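Local coordinates for ankyrin repeat domain protein (Legionella pneumophila subsp. pneumophila, PDB 6MCA) that is a bacterial effector that interacts with the host LARP7 component of the 7SK snRNP complex and is described as cysteine protease-like, at residues D97-D102 and D134-L139; K279-E284 and G345-A350. One frame throughout, in Å; residues are numbered along the deposited sequence.

Contact 1: D97-D102 and D134-L139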
# COMPACT_ATOMS: atom_id res chain seq x y z
N ASP A 97 -3.55 -1.44 14.13
CA ASP A 97 -4.30 -1.61 12.89
C ASP A 97 -5.79 -1.75 13.14
O ASP A 97 -6.59 -1.45 12.25
CB ASP A 97 -3.77 -2.81 12.11
CG ASP A 97 -2.31 -2.67 11.73
OD1 ASP A 97 -1.72 -1.60 11.99
OD2 ASP A 97 -1.75 -3.63 11.16
N ASN A 98 -6.19 -2.19 14.33
CA ASN A 98 -7.59 -2.24 14.72
C ASN A 98 -8.10 -0.91 15.27
O ASN A 98 -9.29 -0.80 15.55
CB ASN A 98 -7.81 -3.33 15.77
CG ASN A 98 -8.17 -4.67 15.15
OD1 ASN A 98 -8.17 -4.83 13.93
ND2 ASN A 98 -8.49 -5.64 16.00
N ASN A 99 -7.22 0.08 15.43
CA ASN A 99 -7.57 1.36 16.05
C ASN A 99 -8.18 1.15 17.43
O ASN A 99 -9.12 1.85 17.84
CB ASN A 99 -8.50 2.18 15.15
CG ASN A 99 -8.51 3.65 15.50
OD1 ASN A 99 -7.48 4.21 15.89
ND2 ASN A 99 -9.66 4.29 15.34
N ASP A 100 -7.64 0.19 18.17
CA ASP A 100 -8.11 -0.15 19.51
C ASP A 100 -7.24 0.60 20.52
O ASP A 100 -6.08 0.23 20.74
CB ASP A 100 -8.05 -1.66 19.74
CG ASP A 100 -8.74 -2.10 21.02
OD1 ASP A 100 -9.08 -1.23 21.85
OD2 ASP A 100 -8.95 -3.32 21.19
N LEU A 101 -7.81 1.64 21.13
CA LEU A 101 -7.03 2.49 22.03
C LEU A 101 -6.72 1.77 23.34
O LEU A 101 -5.61 1.88 23.86
CB LEU A 101 -7.77 3.79 22.29
CG LEU A 101 -7.64 4.87 21.21
CD1 LEU A 101 -8.54 6.06 21.51
CD2 LEU A 101 -6.19 5.31 21.08
N ASP A 102 -7.70 1.05 23.89
CA ASP A 102 -7.49 0.37 25.17
C ASP A 102 -6.43 -0.71 25.06
O ASP A 102 -5.54 -0.82 25.91
CB ASP A 102 -8.81 -0.21 25.67
CG ASP A 102 -9.84 0.87 25.97
OD1 ASP A 102 -9.44 1.99 26.35
OD2 ASP A 102 -11.05 0.59 25.82
N ASP A 134 -5.78 10.22 14.83
CA ASP A 134 -4.94 11.11 15.63
C ASP A 134 -4.82 10.64 17.07
O ASP A 134 -3.76 10.84 17.69
CB ASP A 134 -5.50 12.53 15.58
CG ASP A 134 -5.35 13.17 14.21
OD1 ASP A 134 -4.20 13.35 13.76
OD2 ASP A 134 -6.38 13.49 13.58
N ALA A 135 -5.87 10.04 17.64
CA ALA A 135 -5.81 9.62 19.03
C ALA A 135 -4.75 8.54 19.25
O ALA A 135 -3.92 8.64 20.16
CB ALA A 135 -7.19 9.13 19.49
N ILE A 136 -4.77 7.50 18.41
CA ILE A 136 -3.79 6.43 18.56
C ILE A 136 -2.40 6.93 18.18
O ILE A 136 -1.40 6.48 18.76
CB ILE A 136 -4.23 5.20 17.73
CG1 ILE A 136 -3.65 3.92 18.33
CG2 ILE A 136 -3.85 5.34 16.27
CD1 ILE A 136 -4.48 2.69 18.03
N LYS A 137 -2.31 7.88 17.25
CA LYS A 137 -1.01 8.47 16.92
C LYS A 137 -0.43 9.20 18.12
O LYS A 137 0.76 9.08 18.41
CB LYS A 137 -1.15 9.42 15.74
CG LYS A 137 -1.22 8.74 14.38
CD LYS A 137 -0.61 9.62 13.30
CE LYS A 137 -1.30 10.97 13.23
NZ LYS A 137 -2.74 10.84 12.91
N GLN A 138 -1.26 9.96 18.84
CA GLN A 138 -0.77 10.69 20.01
C GLN A 138 -0.44 9.73 21.15
O GLN A 138 0.53 9.95 21.89
CB GLN A 138 -1.81 11.72 20.45
CG GLN A 138 -1.94 12.89 19.50
CD GLN A 138 -3.15 13.75 19.80
OE1 GLN A 138 -3.95 13.43 20.68
NE2 GLN A 138 -3.29 14.85 19.06
N LEU A 139 -1.22 8.66 21.30
CA LEU A 139 -0.89 7.64 22.29
C LEU A 139 0.47 7.02 21.99
O LEU A 139 1.27 6.78 22.91
CB LEU A 139 -1.98 6.57 22.34
CG LEU A 139 -1.76 5.40 23.30
CD1 LEU A 139 -1.40 5.90 24.70
CD2 LEU A 139 -2.99 4.51 23.34
O HOH W 1 -7.36 6.84 16.74

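Contact 2: K279-E284 and G345-A350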
# COMPACT_ATOMS: atom_id res chain seq x y z
N LYS A 279 -13.95 -5.53 -14.35
CA LYS A 279 -12.71 -6.25 -14.10
C LYS A 279 -11.54 -5.44 -14.64
O LYS A 279 -11.57 -4.98 -15.79
CB LYS A 279 -12.73 -7.64 -14.73
CG LYS A 279 -11.46 -8.43 -14.49
CD LYS A 279 -11.63 -9.90 -14.85
CE LYS A 279 -11.91 -10.08 -16.32
NZ LYS A 279 -11.91 -11.52 -16.72
N ILE A 280 -10.51 -5.28 -13.81
CA ILE A 280 -9.31 -4.53 -14.11
C ILE A 280 -8.13 -5.47 -13.89
O ILE A 280 -7.87 -5.90 -12.75
CB ILE A 280 -9.17 -3.28 -13.24
CG1 ILE A 280 -10.45 -2.43 -13.31
CG2 ILE A 280 -7.95 -2.47 -13.65
CD1 ILE A 280 -10.58 -1.43 -12.19
N ASP A 281 -7.42 -5.78 -14.97
CA ASP A 281 -6.20 -6.59 -14.91
C ASP A 281 -5.32 -6.13 -16.08
O ASP A 281 -5.54 -6.55 -17.22
CB ASP A 281 -6.51 -8.08 -14.99
CG ASP A 281 -5.28 -8.95 -14.80
OD1 ASP A 281 -4.18 -8.39 -14.55
OD2 ASP A 281 -5.40 -10.18 -14.90
N ARG A 282 -4.34 -5.29 -15.78
CA ARG A 282 -3.47 -4.71 -16.79
C ARG A 282 -2.27 -5.59 -17.10
O ARG A 282 -1.38 -5.17 -17.85
CB ARG A 282 -3.00 -3.32 -16.35
CG ARG A 282 -4.13 -2.39 -15.96
CD ARG A 282 -3.62 -1.16 -15.23
NE ARG A 282 -2.89 -0.26 -16.11
CZ ARG A 282 -2.60 1.00 -15.81
NH1 ARG A 282 -1.93 1.75 -16.68
NH2 ARG A 282 -2.97 1.51 -14.65
N GLY A 283 -2.22 -6.80 -16.56
CA GLY A 283 -1.09 -7.69 -16.78
C GLY A 283 -1.23 -8.56 -18.01
O GLY A 283 -1.72 -8.11 -19.05
N GLU A 284 -0.79 -9.82 -17.89
CA GLU A 284 -0.78 -10.73 -19.04
C GLU A 284 -2.17 -10.90 -19.63
O GLU A 284 -2.33 -10.91 -20.86
CB GLU A 284 -0.20 -12.08 -18.61
CG GLU A 284 -0.67 -13.26 -19.44
CD GLU A 284 0.34 -13.68 -20.49
OE1 GLU A 284 1.50 -13.24 -20.41
OE2 GLU A 284 -0.03 -14.44 -21.41
N GLY A 345 7.05 -6.53 -15.07
CA GLY A 345 6.98 -6.31 -13.64
C GLY A 345 5.67 -6.79 -13.03
O GLY A 345 4.97 -7.66 -13.56
N ASN A 346 5.35 -6.21 -11.88
CA ASN A 346 4.14 -6.53 -11.13
C ASN A 346 3.09 -5.47 -11.41
O ASN A 346 3.33 -4.28 -11.19
CB ASN A 346 4.44 -6.63 -9.63
CG ASN A 346 3.34 -7.32 -8.86
OD1 ASN A 346 2.22 -7.48 -9.35
ND2 ASN A 346 3.65 -7.72 -7.63
N CYS A 347 1.92 -5.90 -11.88
CA CYS A 347 0.86 -5.00 -12.30
C CYS A 347 -0.13 -4.69 -11.19
O CYS A 347 -1.11 -3.97 -11.43
CB CYS A 347 0.11 -5.59 -13.49
SG CYS A 347 -0.70 -7.16 -13.13
N SER A 348 0.08 -5.21 -9.98
CA SER A 348 -0.89 -5.03 -8.90
C SER A 348 -1.10 -3.55 -8.59
O SER A 348 -2.24 -3.08 -8.46
CB SER A 348 -0.42 -5.78 -7.65
OG SER A 348 -0.16 -7.14 -7.94
N TRP A 349 -0.00 -2.79 -8.47
CA TRP A 349 -0.11 -1.37 -8.19
C TRP A 349 -0.91 -0.66 -9.28
O TRP A 349 -1.83 0.11 -8.98
CB TRP A 349 1.28 -0.74 -8.06
CG TRP A 349 1.25 0.75 -7.97
CD1 TRP A 349 1.37 1.64 -9.00
CD2 TRP A 349 1.08 1.54 -6.78
NE1 TRP A 349 1.29 2.93 -8.53
CE2 TRP A 349 1.11 2.89 -7.17
CE3 TRP A 349 0.91 1.22 -5.43
CZ2 TRP A 349 0.98 3.93 -6.25
CZ3 TRP A 349 0.77 2.26 -4.52
CH2 TRP A 349 0.81 3.60 -4.94
N ALA A 350 -0.58 -0.91 -10.54
CA ALA A 350 -1.29 -0.28 -11.64
C ALA A 350 -2.76 -0.70 -11.66
O ALA A 350 -3.64 0.11 -11.97
CB ALA A 350 -0.62 -0.62 -12.97

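Contact 1: D97-D102 and D134-L139
Leu101 lays its forked end on the first turns of helix 134-142, and each methyl has its own place. CD1 meets the CB of Ala135 at 3.9 Å. CD2 sits over the helix backbone, 3.7 Å from the CA of Ile136, and also faces Leu139, whose CD2 is 4.0 Å from CD2 of Leu101. The same Leu139 methyl lies 3.7 Å from the carbonyl O of Leu101, so Leu139 covers backbone and side chain together. Ile136 runs the other way, from its helix toward the turn at Asn99 and Asp100. With CG1 anti to its backbone N (chi1 -154°), its CD1 is carried to the CA of Asn99 and the carbonyl O of Asp100. Its second branch, CG2, passes 3.8 Å from OD1 of Asn99, the two side chains crossing at a slant. That amide swings toward the helix (chi1 -160°), and a water completes the join: it donates to OD1 of Asn99 at 2.8 Å and accepts from N of Ile136 at 3.2 Å, serving a backbone N-H in the first turn, where a helix itself usually offers no carbonyl. On the flank of the same helix, NZ of Lys137 bridges to OD1 of Asp134 at 3.0 Å, coming from above the carboxylate plane. Across from it, the turn is fixed at both ends: Asn99, at positive phi, closes helix 91-97 in a Schellman motif, and Asp100 is the N-cap of helix 101-109, its OD1 accepting a weak bond from N of Met103. A tight turn between two short helices, the second packed through leucine, isoleucine and alanine against helix 134-142, is characteristic of ankyrin repeats, in keeping with the repeat predicted at 87-119.

Contact 2: K279-E284 and G345-A350
The guanidinium of Arg282 has the CB of Ala350 over one face, with NH2 the nearest of its atoms at 3.6 Å. Its nitrogens are held by hydrogen bonds: NH2 donates to the carbonyl O of Ala350 at 3.1 Å, a moderately bent bond (149°) that arrives 47° above the carbonyl plane, with the oxygen tilted slightly from the guanidinium plane. NH2 also bonds to OH of Tyr380, NE to the carbonyl O of Ser340, and NH1 to a glycerol probably from the crystallisation liquor. A bend at chi3 (70°) turns the group over Ala350, and bonds from all three nitrogens should hold its plane in place. The carboxylate of Asp281 reaches forward along the chain to form an Asx turn, OD1 taking the N-H of Gly283 at 3.2 Å from above its plane. That same oxygen is 4.0 Å from SG of Cys347. The sulfur, set between its own backbone N and carbonyl carbon, lies against the bare CA of Gly283 at 3.7 Å. Next to Cys347 in sequence, OD1 of Asn346 accepts from N of Ser348 at 3.2 Å and from OG of Ser348 at 2.8 Å, both from the same face of the amide, capping helix 348-353. A cysteine where a helix begins, as in papain-like proteases, is consistent with the cysteine protease-like description; a catalytic role is not established. The contact joins the loop after strand 276-280, the middle strand of a five-stranded antiparallel sheet, to the start of helix 348-353; Asn351 of that helix takes the N-H of Arg282, and Asn346 and Ser348 touch His266 of strand 266-273.

In the fold
Contact 1 and contact 2 lie on opposite sides of the chain's centre, their own centres about 34 Å apart and their nearest atoms about 17 Å apart, so they do not touch. In sequence they follow in series: 97-102 and 134-139 pair within the ankyrin region before 279-284 and 345-350 meet beside the five-stranded sheet, in what is probably the cysteine protease-like part. The first is a surface contact, the second a buried one beside a bound glycerol, about 3 Å from the Arg282 side chain at the nearest atoms. Each touches a further helix: Trp349 stacks on His161 of helix 147-162, the next after 134-142, while Asp97 and Asn98 touch Gln233 of helix 215-233.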